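Local coordinates for protein glucuronoarabinoxylan endo-1,4-beta-xylanase (Clostridium papyrosolvens, PDB 4FMV) that probably cleaves internal beta-1,4 linkages of xylan-type plant polysaccharides, as the family 30 glycoside hydrolase portion, with its (beta/alpha)8 barrel, of a longer protein, at residues Gly27-Ser30 with Asp31-Asn35; Glu52-Gly55 with Asp56-Lys59; Lys74-Ala78 with Lys79-Val83. One frame throughout, in Å; residues are numbered along the deposited sequence.

Interaction 1 (Gly27-Ser30 with Asp31-Asn35); sequences GTIS and DYVMN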
ATOM      1  N   GLY A  27      -1.191  16.479 -10.010  1.00 12.64           N
ATOM      2  CA  GLY A  27      -2.189  17.136 -10.837  1.00 13.39           C
ATOM      3  C   GLY A  27      -3.090  16.078 -11.460  1.00 13.32           C
ATOM      4  O   GLY A  27      -3.478  15.099 -10.796  1.00  7.94           O
ATOM      5  N   THR A  28      -3.417  16.276 -12.736  1.00 12.41           N
ATOM      6  CA  THR A  28      -4.193  15.308 -13.491  1.00 13.94           C
ATOM      7  C   THR A  28      -3.245  14.411 -14.268  1.00 15.99           C
ATOM      8  O   THR A  28      -2.590  14.859 -15.219  1.00 13.16           O
ATOM      9  CB  THR A  28      -5.138  16.036 -14.448  1.00 14.59           C
ATOM     10  OG1 THR A  28      -5.935  16.943 -13.680  1.00 14.42           O
ATOM     11  CG2 THR A  28      -6.055  15.052 -15.217  1.00 13.01           C
ATOM     12  N   ILE A  29      -3.182  13.137 -13.869  1.00 15.23           N
ATOM     13  CA  ILE A  29      -2.274  12.188 -14.503  1.00 12.26           C
ATOM     14  C   ILE A  29      -2.843  11.755 -15.877  1.00 12.86           C
ATOM     15  O   ILE A  29      -4.072  11.635 -16.037  1.00 11.46           O
ATOM     16  CB  ILE A  29      -2.024  10.988 -13.591  1.00 10.09           C
ATOM     17  CG1 ILE A  29      -1.380  11.462 -12.266  1.00 10.17           C
ATOM     18  CG2 ILE A  29      -1.160   9.981 -14.278  1.00 10.45           C
ATOM     19  CD1 ILE A  29      -0.948  10.326 -11.279  1.00  6.94           C
ATOM     20  N   SER A  30      -1.960  11.559 -16.863  1.00  9.24           N
ATOM     21  CA  SER A  30      -2.405  11.214 -18.222  1.00 13.90           C
ATOM     22  C   SER A  30      -3.007   9.808 -18.309  1.00 13.31           C
ATOM     23  O   SER A  30      -2.718   8.938 -17.480  1.00  8.77           O
ATOM     24  CB  SER A  30      -1.242  11.320 -19.204  1.00 15.30           C
ATOM     25  OG  SER A  30      -0.272  10.308 -18.948  1.00 14.77           O
ATOM     26  N   ASP A  31      -3.838   9.570 -19.316  1.00 11.52           N
ATOM     27  CA  ASP A  31      -4.278   8.208 -19.568  1.00 14.11           C
ATOM     28  C   ASP A  31      -3.064   7.315 -19.781  1.00 12.97           C
ATOM     29  O   ASP A  31      -3.050   6.179 -19.332  1.00 14.11           O
ATOM     30  CB  ASP A  31      -5.182   8.119 -20.802  1.00 20.31           C
ATOM     31  CG  ASP A  31      -6.658   8.222 -20.457  1.00 23.76           C
ATOM     32  OD1 ASP A  31      -7.098   7.622 -19.450  1.00 21.55           O
ATOM     33  OD2 ASP A  31      -7.372   8.915 -21.199  1.00 24.69           O
ATOM     34  N   TYR A  32      -2.050   7.822 -20.480  1.00 10.77           N
ATOM     35  CA  TYR A  32      -0.874   7.008 -20.790  1.00 12.78           C
ATOM     36  C   TYR A  32      -0.262   6.407 -19.511  1.00 13.25           C
ATOM     37  O   TYR A  32       0.022   5.198 -19.412  1.00 10.82           O
ATOM     38  CB  TYR A  32       0.173   7.881 -21.500  1.00 14.62           C
ATOM     39  CG  TYR A  32       1.376   7.139 -22.043  1.00 17.72           C
ATOM     40  CD1 TYR A  32       1.366   5.754 -22.197  1.00 16.34           C
ATOM     41  CD2 TYR A  32       2.527   7.832 -22.422  1.00 16.04           C
ATOM     42  CE1 TYR A  32       2.461   5.081 -22.721  1.00 16.04           C
ATOM     43  CE2 TYR A  32       3.624   7.168 -22.932  1.00 15.84           C
ATOM     44  CZ  TYR A  32       3.587   5.792 -23.083  1.00 16.86           C
ATOM     45  OH  TYR A  32       4.689   5.145 -23.595  1.00 16.34           O
ATOM     46  N   VAL A  33      -0.026   7.260 -18.533  1.00 10.26           N
ATOM     47  CA  VAL A  33       0.633   6.805 -17.310  1.00  9.79           C
ATOM     48  C   VAL A  33      -0.257   5.865 -16.486  1.00 12.47           C
ATOM     49  O   VAL A  33       0.208   4.835 -15.992  1.00 13.17           O
ATOM     50  CB  VAL A  33       1.087   7.995 -16.481  1.00  8.90           C
ATOM     51  CG1 VAL A  33       1.537   7.537 -15.074  1.00  7.25           C
ATOM     52  CG2 VAL A  33       2.218   8.711 -17.223  1.00  8.74           C
ATOM     53  N   MET A  34      -1.538   6.213 -16.353  1.00 13.33           N
ATOM     54  CA  MET A  34      -2.511   5.353 -15.661  1.00 11.81           C
ATOM     55  C   MET A  34      -2.705   4.009 -16.373  1.00 11.65           C
ATOM     56  O   MET A  34      -2.850   2.965 -15.717  1.00 12.01           O
ATOM     57  CB  MET A  34      -3.854   6.076 -15.482  1.00  9.89           C
ATOM     58  CG  MET A  34      -3.735   7.328 -14.610  1.00  8.72           C
ATOM     59  SD  MET A  34      -3.011   6.999 -12.957  1.00 13.57           S
ATOM     60  CE  MET A  34      -4.442   6.279 -12.137  1.00  8.63           C
ATOM     61  N   ASN A  35      -2.681   4.026 -17.709  1.00 10.89           N
ATOM     62  CA  ASN A  35      -2.796   2.780 -18.491  1.00 14.02           C
ATOM     63  C   ASN A  35      -1.583   1.891 -18.311  1.00 12.57           C
ATOM     64  O   ASN A  35      -1.703   0.664 -18.251  1.00 13.04           O
ATOM     65  CB  ASN A  35      -3.033   3.057 -19.991  1.00 15.48           C
ATOM     66  CG  ASN A  35      -4.405   3.653 -20.269  1.00 16.63           C
ATOM     67  OD1 ASN A  35      -5.302   3.601 -19.422  1.00 18.16           O
ATOM     68  ND2 ASN A  35      -4.575   4.230 -21.470  1.00 16.18           N
TER
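The carbonyl of Ser30 meets the amide of Met34 in an almost straight hydrogen bond, Met34 N to Ser30 O at 3.2 Å with an N-H...O angle of 174°, the first i to i+4 link of helix 31-40, at the point where an extended loop bends into the helix. The side chain of the same serine takes up the amide just before it: Ser30 OG accepts from Val33 N at 3.1 Å. Serine suits the place because its hydroxyl sits on a short arm; with chi1 at 68°, OG stands between the backbone N and the carbonyl carbon, which puts it within hydrogen-bonding distance of Val33 N. This is a classical N-cap, in which a side-chain oxygen takes up an amide that has no preceding helical carbonyl to bind. Beside it, Val33 CG2 lies 3.4 Å from Ser30 OG, so the polar bond is flanked by a methyl. Ile29, the residue before the cap, points its branch at the same turn: CG2, anti to the backbone N, touches Val33 CB and Met34 CG, each at 3.7 Å, and the isoleucine side chain crosses both at about a right angle. The bend of Met34 at chi2 (-56°) brings SD to 3.8 Å from Ile29 CG2. Ile29 and Val33 also both rest on Ile267, while Asn72 of helix 67-78 holds the loop through hydrogen bonds to Gly27 O and Ile29 N.

Interaction 2 (Glu52-Gly55 with Asp56-Lys59); sequences EGIG and DAWK
A type II' beta turn, running from Ile54 to Ala57 in the long loop between strand 45-49 and helix 67-78, brings the Ile54 side chain against those of Ala57 and Trp58. Its closing hydrogen bond runs from Ala57 N to Ile54 O over 3.2 Å; the donor stands above the carbonyl plane, 40° out of it. Gly55 takes the first inner corner with a positive phi of 66°, and a beta carbon there would collide with Asp56 N. Ile54 reaches forward with its CG1 arm, anti to the backbone N (chi1 -170°): CG1 lies 4.0 Å from Ala57 CB, and CD1 lies 4.0 Å from Trp58 CB. The Ala57 methyl also sits 3.4 Å from Ile54 O, a spot that suits a small side chain, whereas the Trp58 side chain, met at its CB, crosses the isoleucine at about a right angle. Gly55 O meets the indole at its edge, in plane, 3.0 Å from Trp58 CD1. That carbon carries a slightly positive hydrogen, so the approach is probably electrostatically favourable. One face of the indole is covered by Lys59 CG, 3.5 Å above the plane over its centre. Asp56 OD1 is hydrogen-bonded to Ser93 OG. Beyond the turn, Ile54 rests on Trp66, and the buried indole packs against Gln119 and Ala123 of helix 114-130 and meets Tyr120 of that helix edge-to-face.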
ATOM      1  N   GLU A  52      -6.484  20.609   0.545  1.00  8.65           N
ATOM      2  CA  GLU A  52      -7.033  21.573   1.519  1.00  7.92           C
ATOM      3  C   GLU A  52      -7.009  22.986   0.955  1.00  9.90           C
ATOM      4  O   GLU A  52      -7.579  23.901   1.543  1.00 12.45           O
ATOM      5  CB  GLU A  52      -6.316  21.512   2.885  1.00  7.05           C
ATOM      6  CG  GLU A  52      -4.870  22.094   2.899  1.00 12.23           C
ATOM      7  CD  GLU A  52      -3.798  21.052   2.606  1.00 14.73           C
ATOM      8  OE1 GLU A  52      -4.107  20.036   1.949  1.00 16.76           O
ATOM      9  OE2 GLU A  52      -2.636  21.248   3.012  1.00 14.23           O
ATOM     10  N   GLY A  53      -6.384  23.138  -0.214  1.00  8.87           N
ATOM     11  CA  GLY A  53      -6.348  24.405  -0.925  1.00  8.72           C
ATOM     12  C   GLY A  53      -7.744  24.886  -1.276  1.00 10.19           C
ATOM     13  O   GLY A  53      -7.941  26.053  -1.617  1.00 12.00           O
ATOM     14  N   ILE A  54      -8.712  23.974  -1.209  1.00  9.23           N
ATOM     15  CA  ILE A  54     -10.124  24.312  -1.369  1.00  9.55           C
ATOM     16  C   ILE A  54     -10.568  25.309  -0.289  1.00 11.42           C
ATOM     17  O   ILE A  54     -11.479  26.106  -0.505  1.00  9.22           O
ATOM     18  CB  ILE A  54     -11.022  23.041  -1.333  1.00 11.51           C
ATOM     19  CG1 ILE A  54     -12.455  23.379  -1.750  1.00  9.78           C
ATOM     20  CG2 ILE A  54     -11.007  22.387   0.051  1.00  9.86           C
ATOM     21  CD1 ILE A  54     -13.257  22.172  -2.192  1.00  7.36           C
ATOM     22  N   GLY A  55      -9.923  25.285   0.876  1.00 10.36           N
ATOM     23  CA  GLY A  55     -10.317  26.224   1.912  1.00 13.07           C
ATOM     24  C   GLY A  55     -11.727  25.942   2.416  1.00 12.36           C
ATOM     25  O   GLY A  55     -12.074  24.793   2.658  1.00 12.42           O
ATOM     26  N   ASP A  56     -12.552  26.972   2.559  1.00 11.71           N
ATOM     27  CA  ASP A  56     -13.912  26.754   3.053  1.00 15.63           C
ATOM     28  C   ASP A  56     -14.930  26.520   1.935  1.00 16.75           C
ATOM     29  O   ASP A  56     -16.122  26.331   2.211  1.00 15.10           O
ATOM     30  CB  ASP A  56     -14.381  27.927   3.916  1.00 16.47           C
ATOM     31  CG  ASP A  56     -13.533  28.110   5.162  1.00 19.66           C
ATOM     32  OD1 ASP A  56     -12.828  27.162   5.568  1.00 17.45           O
ATOM     33  OD2 ASP A  56     -13.564  29.220   5.725  1.00 24.20           O
ATOM     34  N   ALA A  57     -14.459  26.532   0.684  1.00 14.10           N
ATOM     35  CA  ALA A  57     -15.362  26.490  -0.469  1.00  9.47           C
ATOM     36  C   ALA A  57     -16.132  25.172  -0.525  1.00 13.34           C
ATOM     37  O   ALA A  57     -17.171  25.075  -1.191  1.00 15.01           O
ATOM     38  CB  ALA A  57     -14.591  26.746  -1.770  1.00 10.23           C
ATOM     39  N   TRP A  58     -15.630  24.153   0.179  1.00 11.86           N
ATOM     40  CA  TRP A  58     -16.348  22.893   0.250  1.00 12.20           C
ATOM     41  C   TRP A  58     -17.726  23.049   0.888  1.00 14.55           C
ATOM     42  O   TRP A  58     -18.637  22.272   0.594  1.00 15.33           O
ATOM     43  CB  TRP A  58     -15.554  21.841   1.011  1.00 11.46           C
ATOM     44  CG  TRP A  58     -15.380  22.134   2.448  1.00 11.73           C
ATOM     45  CD1 TRP A  58     -14.385  22.892   3.015  1.00 11.84           C
ATOM     46  CD2 TRP A  58     -16.179  21.647   3.537  1.00 10.08           C
ATOM     47  NE1 TRP A  58     -14.542  22.927   4.375  1.00 13.34           N
ATOM     48  CE2 TRP A  58     -15.635  22.175   4.720  1.00 11.01           C
ATOM     49  CE3 TRP A  58     -17.324  20.842   3.618  1.00 10.11           C
ATOM     50  CZ2 TRP A  58     -16.175  21.902   5.985  1.00 10.68           C
ATOM     51  CZ3 TRP A  58     -17.862  20.583   4.867  1.00 10.63           C
ATOM     52  CH2 TRP A  58     -17.283  21.110   6.034  1.00 10.85           C
ATOM     53  N   LYS A  59     -17.871  24.037   1.770  1.00 13.08           N
ATOM     54  CA  LYS A  59     -19.147  24.272   2.435  1.00 14.71           C
ATOM     55  C   LYS A  59     -20.212  24.765   1.460  1.00 16.59           C
ATOM     56  O   LYS A  59     -21.404  24.528   1.671  1.00 16.66           O
ATOM     57  CB  LYS A  59     -18.991  25.275   3.574  1.00 14.61           C
ATOM     58  CG  LYS A  59     -17.955  24.871   4.629  1.00 15.97           C
ATOM     59  CD  LYS A  59     -18.096  25.769   5.859  1.00 15.18           C
ATOM     60  CE  LYS A  59     -17.030  25.498   6.912  1.00 18.81           C
ATOM     61  NZ  LYS A  59     -17.332  26.324   8.125  1.00 21.16           N
TER

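Interaction 3 (Lys74-Ala78 with Lys79-Val83); sequences KKASA and KGAIV
A Schellman motif ends helix 67-78, with Ala76 O taking the outer bond, from Ala81 N at 3.1 Å. Lys79 N adds a further bond to that oxygen from the opposite face of the carbonyl plane at 3.0 Å, so two amides grip one atom. The inner bond of the motif joins Gly80 N to Ser77 O at 2.9 Å. Gly80 is the C-prime residue: its phi of 87° reverses the chain, and a beta carbon would be jammed against the preceding carbonyl oxygen. After the reversal the buried methyls of Ala76 and Ala81 meet at 4.0 Å, alanine suiting the short spacing there. In the (beta/alpha)8 barrel this is the passage from helix 67-78 into strand 82-86, completing a beta-alpha-beta unit with strand 45-49. Val83, in the strand, points back at the helix, and its CG2 lies 3.7 Å from Ser77 OG. That hydroxyl is hydrogen-bonded to Ala73 O and also accepts a hydrogen bond from a water that donates to Ala81 O as well. Lys79 CG, anti to the carbonyl carbon (chi1 -68°), lies 3.7 Å from Lys75 O; another water donates to Lys75 O and accepts from Lys79 NZ.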
ATOM      1  N   LYS A  74     -11.031   8.214 -11.321  1.00  9.98           N
ATOM      2  CA  LYS A  74     -11.804   7.587 -12.394  1.00  9.56           C
ATOM      3  C   LYS A  74     -10.940   6.691 -13.279  1.00 10.04           C
ATOM      4  O   LYS A  74     -11.397   5.635 -13.720  1.00 11.74           O
ATOM      5  CB  LYS A  74     -12.539   8.628 -13.242  1.00 10.69           C
ATOM      6  CG  LYS A  74     -13.721   9.321 -12.538  1.00 10.87           C
ATOM      7  CD  LYS A  74     -14.414  10.284 -13.510  1.00 14.40           C
ATOM      8  CE  LYS A  74     -15.672  10.914 -12.932  1.00 20.04           C
ATOM      9  NZ  LYS A  74     -16.446  11.699 -13.991  1.00 21.93           N
ATOM     10  N   LYS A  75      -9.699   7.100 -13.549  1.00  8.92           N
ATOM     11  CA  LYS A  75      -8.819   6.268 -14.374  1.00 13.14           C
ATOM     12  C   LYS A  75      -8.431   4.962 -13.668  1.00 10.71           C
ATOM     13  O   LYS A  75      -8.431   3.885 -14.280  1.00 13.06           O
ATOM     14  CB  LYS A  75      -7.578   7.050 -14.831  1.00 12.13           C
ATOM     15  CG  LYS A  75      -7.902   8.131 -15.867  1.00 10.80           C
ATOM     16  CD  LYS A  75      -6.684   8.939 -16.213  1.00 10.59           C
ATOM     17  CE  LYS A  75      -7.020  10.097 -17.181  1.00 12.08           C
ATOM     18  NZ  LYS A  75      -7.923  11.092 -16.572  1.00 13.46           N
ATOM     19  N   ALA A  76      -8.108   5.061 -12.384  1.00  7.73           N
ATOM     20  CA  ALA A  76      -7.773   3.883 -11.596  1.00  9.39           C
ATOM     21  C   ALA A  76      -8.971   2.940 -11.515  1.00 12.87           C
ATOM     22  O   ALA A  76      -8.829   1.736 -11.725  1.00 14.91           O
ATOM     23  CB  ALA A  76      -7.270   4.280 -10.180  1.00  5.00           C
ATOM     24  N   SER A  77     -10.156   3.492 -11.252  1.00 12.99           N
ATOM     25  CA  SER A  77     -11.359   2.685 -11.091  1.00 14.33           C
ATOM     26  C   SER A  77     -11.726   1.933 -12.356  1.00 14.48           C
ATOM     27  O   SER A  77     -12.236   0.817 -12.287  1.00 13.41           O
ATOM     28  CB  SER A  77     -12.557   3.557 -10.692  1.00 18.34           C
ATOM     29  OG  SER A  77     -12.345   4.154  -9.425  1.00 23.11           O
ATOM     30  N   ALA A  78     -11.506   2.559 -13.512  1.00 12.86           N
ATOM     31  CA  ALA A  78     -11.884   1.947 -14.777  1.00 14.71           C
ATOM     32  C   ALA A  78     -11.011   0.726 -15.029  1.00 15.87           C
ATOM     33  O   ALA A  78     -11.339  -0.122 -15.870  1.00 17.72           O
ATOM     34  CB  ALA A  78     -11.741   2.974 -15.936  1.00 13.86           C
ATOM     35  N   LYS A  79      -9.869   0.674 -14.340  1.00 15.15           N
ATOM     36  CA  LYS A  79      -8.920  -0.445 -14.431  1.00 14.92           C
ATOM     37  C   LYS A  79      -9.126  -1.467 -13.314  1.00 15.33           C
ATOM     38  O   LYS A  79      -8.299  -2.360 -13.118  1.00 16.11           O
ATOM     39  CB  LYS A  79      -7.465   0.040 -14.432  1.00 13.67           C
ATOM     40  CG  LYS A  79      -7.049   0.811 -15.687  1.00 15.41           C
ATOM     41  CD  LYS A  79      -7.204  -0.050 -16.926  1.00 17.55           C
ATOM     42  CE  LYS A  79      -6.680   0.653 -18.168  1.00 19.35           C
ATOM     43  NZ  LYS A  79      -7.718   1.529 -18.753  1.00 23.71           N
ATOM     44  N   GLY A  80     -10.170  -1.272 -12.523  1.00 13.20           N
ATOM     45  CA  GLY A  80     -10.462  -2.197 -11.446  1.00 16.84           C
ATOM     46  C   GLY A  80      -9.761  -1.922 -10.116  1.00 14.21           C
ATOM     47  O   GLY A  80      -9.848  -2.738  -9.194  1.00 17.30           O
ATOM     48  N   ALA A  81      -9.063  -0.797  -9.995  1.00  9.56           N
ATOM     49  CA  ALA A  81      -8.431  -0.462  -8.705  1.00  9.69           C
ATOM     50  C   ALA A  81      -9.432   0.109  -7.727  1.00 12.14           C
ATOM     51  O   ALA A  81     -10.434   0.703  -8.138  1.00 13.73           O
ATOM     52  CB  ALA A  81      -7.282   0.534  -8.890  1.00 10.28           C
ATOM     53  N   ILE A  82      -9.165  -0.035  -6.429  1.00  8.58           N
ATOM     54  CA  ILE A  82      -9.968   0.694  -5.466  1.00  7.35           C
ATOM     55  C   ILE A  82      -9.225   1.992  -5.208  1.00  8.32           C
ATOM     56  O   ILE A  82      -8.065   2.129  -5.604  1.00  9.94           O
ATOM     57  CB  ILE A  82     -10.112  -0.083  -4.135  1.00  8.70           C
ATOM     58  CG1 ILE A  82      -8.735  -0.360  -3.523  1.00  8.10           C
ATOM     59  CG2 ILE A  82     -10.915  -1.376  -4.350  1.00 10.15           C
ATOM     60  CD1 ILE A  82      -8.775  -1.171  -2.221  1.00  9.26           C
ATOM     61  N   VAL A  83      -9.841   2.894  -4.453  1.00  7.13           N
ATOM     62  CA  VAL A  83      -9.291   4.242  -4.278  1.00  8.91           C
ATOM     63  C   VAL A  83      -9.480   4.675  -2.845  1.00  8.82           C
ATOM     64  O   VAL A  83     -10.574   4.533  -2.298  1.00  9.15           O
ATOM     65  CB  VAL A  83     -10.030   5.288  -5.185  1.00  8.94           C
ATOM     66  CG1 VAL A  83      -9.393   6.651  -5.054  1.00  7.21           C
ATOM     67  CG2 VAL A  83     -10.050   4.842  -6.633  1.00  6.96           C
TER
HETATM   68  O   HOH W   1      -8.346   4.068 -16.930  1.00 10.51           O
HETATM   69  O   HOH W   2     -12.930   2.346  -7.226  1.00 20.12           O

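Overall arrangement
All three interactions are local, but their places differ. Interaction 1 begins a helix with a side-chain cap, interaction 3 finishes one with backbone bonds and a glycine, and interaction 2 turns a loop with one backbone bond across it plus apolar packing. Interaction 3 lies deepest, its centre about 15 Å from the chain's centre, against 19 Å for interaction 1 and 28 Å for interaction 2. Each has a buried part: Ile29, Val33 and Met34; Ile54 and Trp58; Ala76, Ala81 and Val83. Interactions 1 and 3 touch where neighbouring barrel helices meet: the Lys75 chain lies against Asp31 and Met34, and Lys79 NZ makes a weak hydrogen bond to Asn35 OD1. Interaction 2 stands apart, against helix 114-130.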